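Side-chain contacts in AxyAgu115A (PDB 6NPS), which is a family GH115 alpha-glucuronidase, probably hydrolysing glucuronic acid side groups from xylans such as arabinoglucuronoxylan: residues Gly881-Val884 against Asn885-Asp888; Leu134-Ser137 against Pro138-Trp142; Trp218-Phe222 against Asn223-Pro227; Asp103-Ile106 against Gln107-Lys111. The protein carries 3 engineered substitutions. All coordinates share one frame; numbering follows the deposited sequence.

All four contacts are local, each formed by a single continuous stretch of chain. Contacts 1 and 4 are beta-hairpin turns; contact 2 is a turn in the loop after helix 120-133, packed on helix 195-207 of the barrel, and contact 3 a reversal in a barrel loop. Contact 4 lies in the N-terminal mixed sheet, its centre about 30 Å from that of contact 2. Contact 3 follows a barrel strand, on the side where TIM barrels carry their active sites; its centre is about 28 Å from that of contact 2. Contact 1, in the C-terminal domain, is about 61 Å from contact 3 between centres. A glycerol, probably from crystallisation, lies about 5 Å from the Pro-138 side chain of contact 2.

Contact 1: residues Gly881-Val884 against Asn885-Asp888; sequences GIQV and NEND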
ATOM      1  N   GLY A 881      37.847  14.163   3.207  1.00 38.82           N
ATOM      2  CA  GLY A 881      38.777  13.888   2.134  1.00 38.40           C
ATOM      3  C   GLY A 881      38.685  12.417   1.760  1.00 42.72           C
ATOM      4  O   GLY A 881      38.634  11.549   2.641  1.00 41.10           O
ATOM      5  N   ILE A 882      38.654  12.145   0.455  1.00 43.93           N
ATOM      6  CA  ILE A 882      38.754  10.764  -0.018  1.00 47.84           C
ATOM      7  C   ILE A 882      39.881  10.656  -1.030  1.00 47.92           C
ATOM      8  O   ILE A 882      40.059  11.530  -1.886  1.00 52.07           O
ATOM      9  CB  ILE A 882      37.445  10.211  -0.621  1.00 51.15           C
ATOM     10  CG1 ILE A 882      37.139  10.860  -1.962  1.00 62.11           C
ATOM     11  CG2 ILE A 882      36.268  10.367   0.349  1.00 50.30           C
ATOM     12  CD1 ILE A 882      36.263  10.010  -2.864  1.00 67.34           C
ATOM     13  N   GLN A 883      40.644   9.572  -0.931  1.00 45.37           N
ATOM     14  CA  GLN A 883      41.674   9.282  -1.907  1.00 45.79           C
ATOM     15  C   GLN A 883      41.619   7.810  -2.266  1.00 47.46           C
ATOM     16  O   GLN A 883      41.649   6.948  -1.380  1.00 46.97           O
ATOM     17  CB  GLN A 883      43.048   9.636  -1.379  1.00 42.93           C
ATOM     18  CG  GLN A 883      44.133   9.340  -2.364  1.00 47.63           C
ATOM     19  CD  GLN A 883      45.476   9.692  -1.809  1.00 54.75           C
ATOM     20  OE1 GLN A 883      45.625   9.873  -0.603  1.00 56.18           O
ATOM     21  NE2 GLN A 883      46.467   9.800  -2.679  1.00 56.73           N
ATOM     22  N   VAL A 884      41.534   7.536  -3.561  1.00 48.75           N
ATOM     23  CA  VAL A 884      41.472   6.178  -4.091  1.00 48.79           C
ATOM     24  C   VAL A 884      42.806   5.883  -4.747  1.00 50.76           C
ATOM     25  O   VAL A 884      43.208   6.578  -5.688  1.00 51.39           O
ATOM     26  CB  VAL A 884      40.311   6.013  -5.079  1.00 50.07           C
ATOM     27  CG1 VAL A 884      40.351   4.635  -5.761  1.00 51.38           C
ATOM     28  CG2 VAL A 884      39.007   6.232  -4.355  1.00 51.96           C
ATOM     29  N   ASN A 885      43.497   4.865  -4.243  1.00 52.47           N
ATOM     30  CA  ASN A 885      44.796   4.429  -4.780  1.00 58.91           C
ATOM     31  C   ASN A 885      45.735   5.636  -4.768  1.00 61.74           C
ATOM     32  O   ASN A 885      45.896   6.276  -3.712  1.00 61.36           O
ATOM     33  CB  ASN A 885      44.576   3.773  -6.143  1.00 59.14           C
ATOM     34  CG  ASN A 885      43.695   2.525  -6.065  1.00 54.96           C
ATOM     35  OD1 ASN A 885      43.841   1.695  -5.162  1.00 51.54           O
ATOM     36  ND2 ASN A 885      42.782   2.389  -7.025  1.00 50.36           N
ATOM     37  N   GLU A 886      46.357   6.000  -5.890  1.00 62.47           N
ATOM     38  CA  GLU A 886      47.306   7.102  -5.902  1.00 73.48           C
ATOM     39  C   GLU A 886      46.763   8.367  -6.558  1.00 75.35           C
ATOM     40  O   GLU A 886      47.526   9.312  -6.783  1.00 78.66           O
ATOM     41  CB  GLU A 886      48.608   6.666  -6.581  1.00 83.40           C
ATOM     42  CG  GLU A 886      49.534   5.851  -5.663  1.00 93.81           C
ATOM     43  CD  GLU A 886      49.693   6.407  -4.219  1.00103.00           C
ATOM     44  OE1 GLU A 886      50.092   5.608  -3.341  1.00105.21           O
ATOM     45  OE2 GLU A 886      49.454   7.614  -3.946  1.00105.02           O
ATOM     46  N   ASN A 887      45.466   8.429  -6.835  1.00 72.63           N
ATOM     47  CA  ASN A 887      44.898   9.610  -7.461  1.00 70.76           C
ATOM     48  C   ASN A 887      44.916  10.790  -6.483  1.00 69.45           C
ATOM     49  O   ASN A 887      45.270  10.663  -5.306  1.00 67.32           O
ATOM     50  CB  ASN A 887      43.477   9.323  -7.936  1.00 72.52           C
ATOM     51  CG  ASN A 887      43.381   8.053  -8.773  1.00 78.68           C
ATOM     52  OD1 ASN A 887      44.351   7.657  -9.425  1.00 83.89           O
ATOM     53  ND2 ASN A 887      42.224   7.397  -8.740  1.00 78.37           N
ATOM     54  N   ASP A 888      44.542  11.960  -6.983  1.00 71.65           N
ATOM     55  CA  ASP A 888      44.506  13.127  -6.121  1.00 72.00           C
ATOM     56  C   ASP A 888      43.447  12.960  -5.038  1.00 63.31           C
ATOM     57  O   ASP A 888      42.428  12.287  -5.227  1.00 59.27           O
ATOM     58  CB  ASP A 888      44.223  14.389  -6.931  1.00 83.24           C
ATOM     59  CG  ASP A 888      45.340  14.726  -7.885  1.00 95.21           C
ATOM     60  OD1 ASP A 888      45.090  15.505  -8.829  1.00 98.99           O
ATOM     61  OD2 ASP A 888      46.465  14.212  -7.692  1.00101.03           O
TER
HETATM   62  O   HOH W   1      41.357   9.767  -5.318  1.00 62.14           O
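A type II' beta turn from Val-884 to Asn-887 reverses the chain at the hairpin that joins antiparallel strands 879-884 and 890-893 in the C-terminal domain. It is closed by Asn-887 N, which donates to Val-884 O at 3.1 Å. Asn-885 takes the first corner with positive phi. The Gln-883 side chain spans the turn: CG stands opposite the backbone N (chi1 180°) and the chain runs on fully extended, bringing NE2 to Asn-887 O at 3.0 Å. This donor sits almost straight ahead of the carbonyl, but the hydrogen bond is bent (N-H...O 137°) and the oxygen lies 28° out of the amide plane. At the other end of that amide, OE1 is hydrogen-bonded to Tyr-933 OH. Val-884 CG1 rests 3.5 Å from Asn-885 ND2, the two side chains meeting at a slant; the Asn-885 amide itself is held by Lys-929 N at OD1 and Asn-928 OD1 at ND2. A water bridges the mouth of the turn, accepting from Val-884 N at 2.8 Å and donating to Asp-888 O at 2.7 Å. The turn is therefore tied by one backbone bond, one amide and one water, and both ends of the Gln-883 amide are engaged, fixing its flip, while the buried Asn-885 O has no hydrogen-bond partner in the model.

Contact 2: residues Leu134-Ser137 against Pro138-Trp142; sequences LGVS and PLVDW
A buried local contact round a turn joins Val-136 and Ser-137 to Pro-138, Leu-139 and Val-140 in the loop between helix 120-133 and strand 152-155. The type I beta turn from Ser-137 to Val-140 is closed by Val-140 N, which donates to Ser-137 O at 3.0 Å. Ser-137 adds a bond of its own: OG is turned to the side of the carbonyl carbon, opposite N (chi1 169°), and there accepts Leu-139 N at 3.1 Å along a nearly straight N-H (165°). This is an ST turn laid over the beta turn, so both oxygens of one serine grip the chain that follows. OG also hydrogen-bonds with OE1 of Gln-493 on helix 482-494, which anchors the turn to that helix. Just upstream, Gly-135 ends helix 120-133 in a Schellman motif with positive phi, and the chain then runs into the turn. Beside the turn the two valines meet at a slant, with Val-136 CG1 against Val-140 CB at 3.6 Å and against the Val-140 methyl CG1 at 3.7 Å. Val-140 CG1 sits between N and C of its own backbone (chi1 56°), and this brings it to 3.2 Å from Ser-137 O. Helix 30-47 covers the valine pair, Val-136 lying on Val-46 and Val-140 on Leu-45. Leu-139 packs on Leu-204 of helix 195-207, which lies between barrel strands 170-174 and 212-214 in the chain, and on Trp-489 of helix 482-494.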
ATOM      1  N   LEU A 134      27.358   6.589  52.491  1.00 35.08           N
ATOM      2  CA  LEU A 134      26.495   5.633  53.159  1.00 37.33           C
ATOM      3  C   LEU A 134      25.735   4.773  52.181  1.00 41.78           C
ATOM      4  O   LEU A 134      24.931   3.951  52.629  1.00 40.38           O
ATOM      5  CB  LEU A 134      25.496   6.333  54.059  1.00 38.40           C
ATOM      6  CG  LEU A 134      26.179   7.112  55.180  1.00 44.54           C
ATOM      7  CD1 LEU A 134      25.151   7.871  55.979  1.00 45.93           C
ATOM      8  CD2 LEU A 134      26.903   6.122  56.027  1.00 45.96           C
ATOM      9  N   GLY A 135      25.963   4.942  50.874  1.00 38.98           N
ATOM     10  CA  GLY A 135      25.333   4.071  49.889  1.00 38.67           C
ATOM     11  C   GLY A 135      23.973   4.540  49.408  1.00 39.00           C
ATOM     12  O   GLY A 135      23.229   3.752  48.821  1.00 38.47           O
ATOM     13  N   VAL A 136      23.625   5.797  49.629  1.00 37.57           N
ATOM     14  CA  VAL A 136      22.299   6.284  49.288  1.00 41.91           C
ATOM     15  C   VAL A 136      22.331   6.883  47.888  1.00 41.28           C
ATOM     16  O   VAL A 136      23.159   7.747  47.580  1.00 41.11           O
ATOM     17  CB  VAL A 136      21.811   7.295  50.332  1.00 42.22           C
ATOM     18  CG1 VAL A 136      20.439   7.879  49.944  1.00 40.28           C
ATOM     19  CG2 VAL A 136      21.783   6.619  51.702  1.00 40.94           C
ATOM     20  N   SER A 137      21.429   6.420  47.042  1.00 35.92           N
ATOM     21  CA  SER A 137      21.387   6.895  45.676  1.00 35.25           C
ATOM     22  C   SER A 137      20.795   8.304  45.593  1.00 34.40           C
ATOM     23  O   SER A 137      19.922   8.662  46.383  1.00 36.01           O
ATOM     24  CB  SER A 137      20.541   5.932  44.831  1.00 35.44           C
ATOM     25  OG  SER A 137      20.292   6.518  43.573  1.00 38.01           O
ATOM     26  N   PRO A 138      21.233   9.109  44.620  1.00 34.95           N
ATOM     27  CA  PRO A 138      20.555  10.394  44.346  1.00 36.36           C
ATOM     28  C   PRO A 138      19.070  10.264  44.038  1.00 33.95           C
ATOM     29  O   PRO A 138      18.351  11.263  44.076  1.00 37.96           O
ATOM     30  CB  PRO A 138      21.297  10.929  43.108  1.00 39.58           C
ATOM     31  CG  PRO A 138      22.563  10.183  43.038  1.00 42.24           C
ATOM     32  CD  PRO A 138      22.384   8.866  43.728  1.00 40.28           C
ATOM     33  N   LEU A 139      18.628   9.087  43.639  1.00 31.30           N
ATOM     34  CA  LEU A 139      17.242   8.776  43.312  1.00 32.18           C
ATOM     35  C   LEU A 139      16.485   8.176  44.484  1.00 33.36           C
ATOM     36  O   LEU A 139      15.358   7.693  44.294  1.00 35.90           O
ATOM     37  CB  LEU A 139      17.185   7.808  42.123  1.00 37.38           C
ATOM     38  CG  LEU A 139      18.140   8.152  40.972  1.00 37.67           C
ATOM     39  CD1 LEU A 139      18.104   7.079  39.882  1.00 37.09           C
ATOM     40  CD2 LEU A 139      17.784   9.532  40.415  1.00 38.22           C
ATOM     41  N   VAL A 140      17.069   8.215  45.691  1.00 35.64           N
ATOM     42  CA  VAL A 140      16.421   7.647  46.880  1.00 40.82           C
ATOM     43  C   VAL A 140      14.982   8.151  47.028  1.00 38.99           C
ATOM     44  O   VAL A 140      14.055   7.367  47.260  1.00 44.69           O
ATOM     45  CB  VAL A 140      17.264   7.935  48.145  1.00 33.70           C
ATOM     46  CG1 VAL A 140      17.510   9.436  48.331  1.00 30.72           C
ATOM     47  CG2 VAL A 140      16.597   7.326  49.367  1.00 35.69           C
ATOM     48  N   ASP A 141      14.762   9.437  46.852  1.00 40.27           N
ATOM     49  CA  ASP A 141      13.414   9.985  46.960  1.00 47.16           C
ATOM     50  C   ASP A 141      12.670   9.970  45.629  1.00 47.45           C
ATOM     51  O   ASP A 141      11.503   9.571  45.578  1.00 49.29           O
ATOM     52  CB  ASP A 141      13.479  11.418  47.505  1.00 57.28           C
ATOM     53  CG  ASP A 141      12.130  12.130  47.455  1.00 72.30           C
ATOM     54  OD1 ASP A 141      11.334  11.976  48.411  1.00 80.71           O
ATOM     55  OD2 ASP A 141      11.866  12.840  46.458  1.00 74.13           O
ATOM     56  N   TRP A 142      13.341  10.369  44.546  1.00 43.58           N
ATOM     57  CA  TRP A 142      12.694  10.509  43.247  1.00 42.07           C
ATOM     58  C   TRP A 142      12.151   9.183  42.710  1.00 45.65           C
ATOM     59  O   TRP A 142      11.034   9.136  42.178  1.00 46.13           O
ATOM     60  CB  TRP A 142      13.664  11.129  42.237  1.00 42.25           C
ATOM     61  CG  TRP A 142      12.939  11.351  40.965  1.00 46.08           C
ATOM     62  CD1 TRP A 142      12.998  10.593  39.833  1.00 45.19           C
ATOM     63  CD2 TRP A 142      11.971  12.376  40.720  1.00 42.25           C
ATOM     64  NE1 TRP A 142      12.140  11.104  38.888  1.00 50.25           N
ATOM     65  CE2 TRP A 142      11.503  12.200  39.407  1.00 46.48           C
ATOM     66  CE3 TRP A 142      11.483  13.437  41.484  1.00 44.36           C
ATOM     67  CZ2 TRP A 142      10.547  13.042  38.833  1.00 50.57           C
ATOM     68  CZ3 TRP A 142      10.541  14.290  40.910  1.00 50.41           C
ATOM     69  CH2 TRP A 142      10.071  14.068  39.600  1.00 48.62           C
TER

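Contact 3: residues Trp218-Phe222 against Asn223-Pro227; sequences WSARF and NDDGP
Arg-221 and Asp-224 face each other across a tight reversal, their CA atoms 5.3 Å apart, with Phe-222 and Asn-223 at the corners. Asp-224 N donates to Arg-221 O at 3.0 Å. Asp-225 then folds back against the incoming segment: its OD2 accepts Arg-221 N at 2.7 Å along an almost straight N-H (169°), met from above the carboxylate plane. OD2 also takes a water at 2.6 Å, and a second water donates to OD1. All this lies in the loop from strand 212-214 to helix 230-238, at the end of a barrel strand where TIM-barrel enzymes place their active-site loops. The Arg-221 chain bends at chi3 (-65°), and its guanidinium stacks on the Asp-224 side chain, CB lying 4.1 Å above the plane and the two flat groups 24° apart. No guanidinium N-H points at the Asp-224 carboxylate, whose OD2 is 4.1 Å from Arg-221 NH1, beyond a salt bridge, so any attraction is probably electrostatic, added to the stacking; Asp-224 OD1 has its salt bridge with Arg-290. Tyr-259 makes a cation-pi contact with Arg-221. Asn-223 ND2 is hydrogen-bonded to Glu-256 OE2, and the Phe-222 ring meets Tyr-198 edge to face.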
ATOM      1  N   TRP A 218       3.929  25.389  30.933  1.00 47.06           N
ATOM      2  CA  TRP A 218       2.861  25.349  29.933  1.00 53.94           C
ATOM      3  C   TRP A 218       1.523  25.801  30.506  1.00 57.17           C
ATOM      4  O   TRP A 218       0.871  26.690  29.939  1.00 63.99           O
ATOM      5  CB  TRP A 218       2.739  23.957  29.304  1.00 63.89           C
ATOM      6  CG  TRP A 218       3.625  23.853  28.104  1.00 84.61           C
ATOM      7  CD1 TRP A 218       4.551  24.772  27.697  1.00 91.13           C
ATOM      8  CD2 TRP A 218       3.679  22.784  27.150  1.00 99.26           C
ATOM      9  NE1 TRP A 218       5.188  24.341  26.563  1.00 97.34           N
ATOM     10  CE2 TRP A 218       4.671  23.126  26.200  1.00102.22           C
ATOM     11  CE3 TRP A 218       2.989  21.571  27.004  1.00101.40           C
ATOM     12  CZ2 TRP A 218       4.987  22.298  25.120  1.00104.24           C
ATOM     13  CZ3 TRP A 218       3.309  20.752  25.935  1.00102.64           C
ATOM     14  CH2 TRP A 218       4.298  21.119  25.008  1.00104.61           C
ATOM     15  N   SER A 219       1.062  25.171  31.588  1.00 54.33           N
ATOM     16  CA  SER A 219      -0.159  25.586  32.284  1.00 59.53           C
ATOM     17  C   SER A 219       0.140  25.824  33.762  1.00 62.96           C
ATOM     18  O   SER A 219      -0.598  25.397  34.668  1.00 66.78           O
ATOM     19  CB  SER A 219      -1.276  24.562  32.117  1.00 71.87           C
ATOM     20  OG  SER A 219      -1.184  23.576  33.130  1.00 80.24           O
ATOM     21  N   ALA A 220       1.268  26.471  34.009  1.00 51.64           N
ATOM     22  CA  ALA A 220       1.772  26.701  35.349  1.00 47.23           C
ATOM     23  C   ALA A 220       2.478  28.042  35.346  1.00 43.53           C
ATOM     24  O   ALA A 220       2.992  28.483  34.313  1.00 43.57           O
ATOM     25  CB  ALA A 220       2.745  25.596  35.785  1.00 48.35           C
ATOM     26  N   ARG A 221       2.521  28.677  36.514  1.00 41.22           N
ATOM     27  CA  ARG A 221       3.267  29.919  36.705  1.00 36.20           C
ATOM     28  C   ARG A 221       4.096  29.715  37.964  1.00 36.54           C
ATOM     29  O   ARG A 221       3.557  29.787  39.078  1.00 36.00           O
ATOM     30  CB  ARG A 221       2.329  31.119  36.855  1.00 40.74           C
ATOM     31  CG  ARG A 221       1.657  31.507  35.560  1.00 39.11           C
ATOM     32  CD  ARG A 221       0.606  32.587  35.804  1.00 43.52           C
ATOM     33  NE  ARG A 221      -0.505  32.106  36.621  1.00 49.32           N
ATOM     34  CZ  ARG A 221      -1.306  32.887  37.351  1.00 52.22           C
ATOM     35  NH1 ARG A 221      -1.139  34.205  37.358  1.00 51.57           N
ATOM     36  NH2 ARG A 221      -2.283  32.357  38.070  1.00 57.13           N
ATOM     37  N   PHE A 222       5.387  29.472  37.763  1.00 31.48           N
ATOM     38  CA  PHE A 222       6.259  29.112  38.861  1.00 31.27           C
ATOM     39  C   PHE A 222       6.259  30.212  39.913  1.00 35.71           C
ATOM     40  O   PHE A 222       6.236  29.916  41.111  1.00 38.33           O
ATOM     41  CB  PHE A 222       7.651  28.855  38.323  1.00 29.46           C
ATOM     42  CG  PHE A 222       8.657  28.434  39.373  1.00 31.36           C
ATOM     43  CD1 PHE A 222       8.736  27.118  39.809  1.00 30.93           C
ATOM     44  CD2 PHE A 222       9.524  29.385  39.931  1.00 32.42           C
ATOM     45  CE1 PHE A 222       9.736  26.748  40.761  1.00 34.04           C
ATOM     46  CE2 PHE A 222      10.458  29.042  40.897  1.00 31.46           C
ATOM     47  CZ  PHE A 222      10.588  27.709  41.290  1.00 31.87           C
ATOM     48  N   ASN A 223       6.213  31.485  39.483  1.00 33.07           N
ATOM     49  CA  ASN A 223       6.264  32.615  40.445  1.00 35.42           C
ATOM     50  C   ASN A 223       4.976  32.827  41.219  1.00 38.21           C
ATOM     51  O   ASN A 223       4.975  33.625  42.163  1.00 38.89           O
ATOM     52  CB  ASN A 223       6.601  33.928  39.745  1.00 36.83           C
ATOM     53  CG  ASN A 223       8.001  33.915  39.161  1.00 41.99           C
ATOM     54  OD1 ASN A 223       8.918  33.313  39.734  1.00 41.86           O
ATOM     55  ND2 ASN A 223       8.170  34.541  37.987  1.00 41.85           N
ATOM     56  N   ASP A 224       3.890  32.129  40.855  1.00 43.17           N
ATOM     57  CA  ASP A 224       2.565  32.371  41.406  1.00 43.18           C
ATOM     58  C   ASP A 224       1.885  31.146  42.004  1.00 42.79           C
ATOM     59  O   ASP A 224       0.846  31.314  42.653  1.00 42.48           O
ATOM     60  CB  ASP A 224       1.636  32.934  40.317  1.00 45.81           C
ATOM     61  CG  ASP A 224       2.173  34.219  39.684  1.00 56.23           C
ATOM     62  OD1 ASP A 224       2.015  35.306  40.302  1.00 61.34           O
ATOM     63  OD2 ASP A 224       2.744  34.149  38.571  1.00 55.05           O
ATOM     64  N   ASP A 225       2.412  29.933  41.791  1.00 42.15           N
ATOM     65  CA  ASP A 225       1.707  28.685  42.080  1.00 43.73           C
ATOM     66  C   ASP A 225       2.172  28.031  43.369  1.00 45.55           C
ATOM     67  O   ASP A 225       1.880  26.848  43.588  1.00 47.22           O
ATOM     68  CB  ASP A 225       1.901  27.671  40.944  1.00 44.68           C
ATOM     69  CG  ASP A 225       1.137  28.037  39.670  1.00 59.49           C
ATOM     70  OD1 ASP A 225       0.254  28.934  39.719  1.00 57.24           O
ATOM     71  OD2 ASP A 225       1.429  27.410  38.612  1.00 62.28           O
ATOM     72  N   GLY A 226       2.942  28.749  44.197  1.00 40.69           N
ATOM     73  CA  GLY A 226       3.601  28.166  45.344  1.00 39.48           C
ATOM     74  C   GLY A 226       2.714  27.444  46.332  1.00 44.01           C
ATOM     75  O   GLY A 226       3.120  26.401  46.863  1.00 43.75           O
ATOM     76  N   PRO A 227       1.503  27.960  46.644  1.00 47.09           N
ATOM     77  CA  PRO A 227       0.798  29.196  46.252  1.00 48.46           C
ATOM     78  C   PRO A 227       1.663  30.457  46.397  1.00 51.53           C
ATOM     79  O   PRO A 227       2.642  30.415  47.145  1.00 47.53           O
ATOM     80  CB  PRO A 227      -0.390  29.249  47.220  1.00 48.41           C
ATOM     81  CG  PRO A 227      -0.642  27.832  47.571  1.00 51.37           C
ATOM     82  CD  PRO A 227       0.731  27.189  47.632  1.00 46.98           C
TER
HETATM   83  O   HOH W   2      -0.568  25.884  38.003  1.00 56.54           O
HETATM   84  O   HOH W   3      -1.381  28.925  37.360  1.00 62.60           O

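Contact 4: residues Asp103-Ile106 against Gln107-Lys111; sequences DQPI and QGVEK
Two backbone hydrogen bonds join segments 103-106 and 107-111 at a beta hairpin. Val-109 N donates to Ile-106 O at 3.2 Å, closing a type II turn in which Gly-108 takes the positive phi. Further from the tip, Gln-104 N donates to Glu-110 O at 2.9 Å, and Gln-104 CA makes a CA-H...O contact of 3.5 Å with Val-109 O. Apolar contact gathers on the two methyls of Val-109: CG2 lies 3.5 Å from Ile-106 CG1, while CG1 lies 3.7 Å from Pro-105 CG, so the valine is wedged between proline ring and isoleucine. Charge joins the far end, where Asp-103 and Lys-111 form an antiparallel non-hydrogen-bonded pair. Two bends in the lysine chain, at chi2 and chi3, curl it back so that CD passes 3.4 Å from Asp-103 OD1 and NZ makes a long salt bridge of 3.8 Å to the same oxygen. NZ also has a weak hydrogen bond to Met-3 O. The hairpin belongs to the four-stranded sheet of strands 64-69, 109-117, 97-106 and 160-162; Pro-105 and Ile-106 pack on Leu-79 and Leu-75 of helix 74-81, and Val-109 touches Leu-60 of strand 60-61.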
ATOM      1  N   ASP A 103      40.346  14.582  64.882  1.00 49.15           N
ATOM      2  CA  ASP A 103      40.504  13.944  66.180  1.00 59.42           C
ATOM      3  C   ASP A 103      40.264  14.986  67.268  1.00 64.44           C
ATOM      4  O   ASP A 103      40.766  16.114  67.167  1.00 63.77           O
ATOM      5  CB  ASP A 103      41.911  13.343  66.283  1.00 72.89           C
ATOM      6  CG  ASP A 103      41.990  12.163  67.238  1.00 92.41           C
ATOM      7  OD1 ASP A 103      40.977  11.832  67.884  1.00 98.20           O
ATOM      8  OD2 ASP A 103      43.082  11.559  67.343  1.00100.38           O
ATOM      9  N   GLN A 104      39.473  14.616  68.280  1.00 62.21           N
ATOM     10  CA  GLN A 104      39.243  15.431  69.468  1.00 66.08           C
ATOM     11  C   GLN A 104      38.885  16.894  69.167  1.00 65.40           C
ATOM     12  O   GLN A 104      39.492  17.810  69.721  1.00 65.78           O
ATOM     13  CB  GLN A 104      40.455  15.367  70.386  1.00 72.66           C
ATOM     14  CG  GLN A 104      40.855  13.961  70.805  1.00 83.86           C
ATOM     15  CD  GLN A 104      39.958  13.392  71.894  1.00 92.19           C
ATOM     16  OE1 GLN A 104      39.122  14.103  72.456  1.00 95.86           O
ATOM     17  NE2 GLN A 104      40.123  12.105  72.192  1.00 90.52           N
ATOM     18  N   PRO A 105      37.874  17.134  68.322  1.00 61.19           N
ATOM     19  CA  PRO A 105      37.595  18.520  67.891  1.00 59.92           C
ATOM     20  C   PRO A 105      37.127  19.440  69.002  1.00 65.66           C
ATOM     21  O   PRO A 105      37.484  20.623  69.010  1.00 67.37           O
ATOM     22  CB  PRO A 105      36.506  18.337  66.832  1.00 50.36           C
ATOM     23  CG  PRO A 105      35.839  17.049  67.210  1.00 51.06           C
ATOM     24  CD  PRO A 105      36.935  16.172  67.730  1.00 55.23           C
ATOM     25  N   ILE A 106      36.303  18.944  69.920  1.00 69.12           N
ATOM     26  CA  ILE A 106      35.779  19.726  71.032  1.00 71.05           C
ATOM     27  C   ILE A 106      35.614  18.771  72.199  1.00 72.54           C
ATOM     28  O   ILE A 106      35.716  17.554  72.042  1.00 72.23           O
ATOM     29  CB  ILE A 106      34.429  20.409  70.711  1.00 75.05           C
ATOM     30  CG1 ILE A 106      33.346  19.374  70.397  1.00 68.67           C
ATOM     31  CG2 ILE A 106      34.563  21.414  69.551  1.00 80.43           C
ATOM     32  CD1 ILE A 106      32.175  19.948  69.597  1.00 70.04           C
ATOM     33  N   GLN A 107      35.358  19.337  73.379  1.00 71.84           N
ATOM     34  CA  GLN A 107      35.205  18.513  74.573  1.00 74.16           C
ATOM     35  C   GLN A 107      34.005  17.579  74.437  1.00 71.99           C
ATOM     36  O   GLN A 107      32.935  17.981  73.973  1.00 69.11           O
ATOM     37  CB  GLN A 107      35.045  19.388  75.814  1.00 76.93           C
ATOM     38  CG  GLN A 107      35.646  18.751  77.052  1.00 86.58           C
ATOM     39  CD  GLN A 107      37.125  19.082  77.220  1.00 96.11           C
ATOM     40  OE1 GLN A 107      37.484  20.144  77.744  1.00102.74           O
ATOM     41  NE2 GLN A 107      37.991  18.175  76.767  1.00 94.72           N
ATOM     42  N   GLY A 108      34.195  16.320  74.836  1.00 72.13           N
ATOM     43  CA  GLY A 108      33.160  15.312  74.726  1.00 71.75           C
ATOM     44  C   GLY A 108      33.100  14.575  73.398  1.00 65.49           C
ATOM     45  O   GLY A 108      32.548  13.468  73.352  1.00 64.82           O
ATOM     46  N   VAL A 109      33.645  15.151  72.322  1.00 62.33           N
ATOM     47  CA  VAL A 109      33.656  14.536  70.995  1.00 52.18           C
ATOM     48  C   VAL A 109      35.051  13.958  70.735  1.00 57.96           C
ATOM     49  O   VAL A 109      36.049  14.693  70.720  1.00 53.46           O
ATOM     50  CB  VAL A 109      33.250  15.552  69.915  1.00 50.28           C
ATOM     51  CG1 VAL A 109      33.146  14.904  68.543  1.00 48.86           C
ATOM     52  CG2 VAL A 109      31.918  16.155  70.253  1.00 50.17           C
ATOM     53  N   GLU A 110      35.131  12.630  70.527  1.00 55.62           N
ATOM     54  CA  GLU A 110      36.395  11.945  70.255  1.00 57.23           C
ATOM     55  C   GLU A 110      36.804  11.996  68.782  1.00 52.41           C
ATOM     56  O   GLU A 110      37.989  12.124  68.477  1.00 52.31           O
ATOM     57  CB  GLU A 110      36.301  10.487  70.715  1.00 68.49           C
ATOM     58  CG  GLU A 110      35.943  10.373  72.193  1.00 86.13           C
ATOM     59  CD  GLU A 110      35.777   8.938  72.676  1.00100.02           C
ATOM     60  OE1 GLU A 110      36.683   8.114  72.426  1.00105.08           O
ATOM     61  OE2 GLU A 110      34.747   8.641  73.323  1.00104.27           O
ATOM     62  N   LYS A 111      35.851  11.868  67.865  1.00 48.51           N
ATOM     63  CA  LYS A 111      36.090  11.919  66.431  1.00 48.48           C
ATOM     64  C   LYS A 111      34.922  12.645  65.813  1.00 48.04           C
ATOM     65  O   LYS A 111      33.792  12.536  66.294  1.00 50.05           O
ATOM     66  CB  LYS A 111      36.207  10.534  65.736  1.00 47.32           C
ATOM     67  CG  LYS A 111      37.261   9.593  66.279  1.00 57.63           C
ATOM     68  CD  LYS A 111      38.683  10.124  66.049  1.00 66.38           C
ATOM     69  CE  LYS A 111      39.094  10.130  64.576  1.00 66.54           C
ATOM     70  NZ  LYS A 111      40.592  10.185  64.455  1.00 68.53           N
TER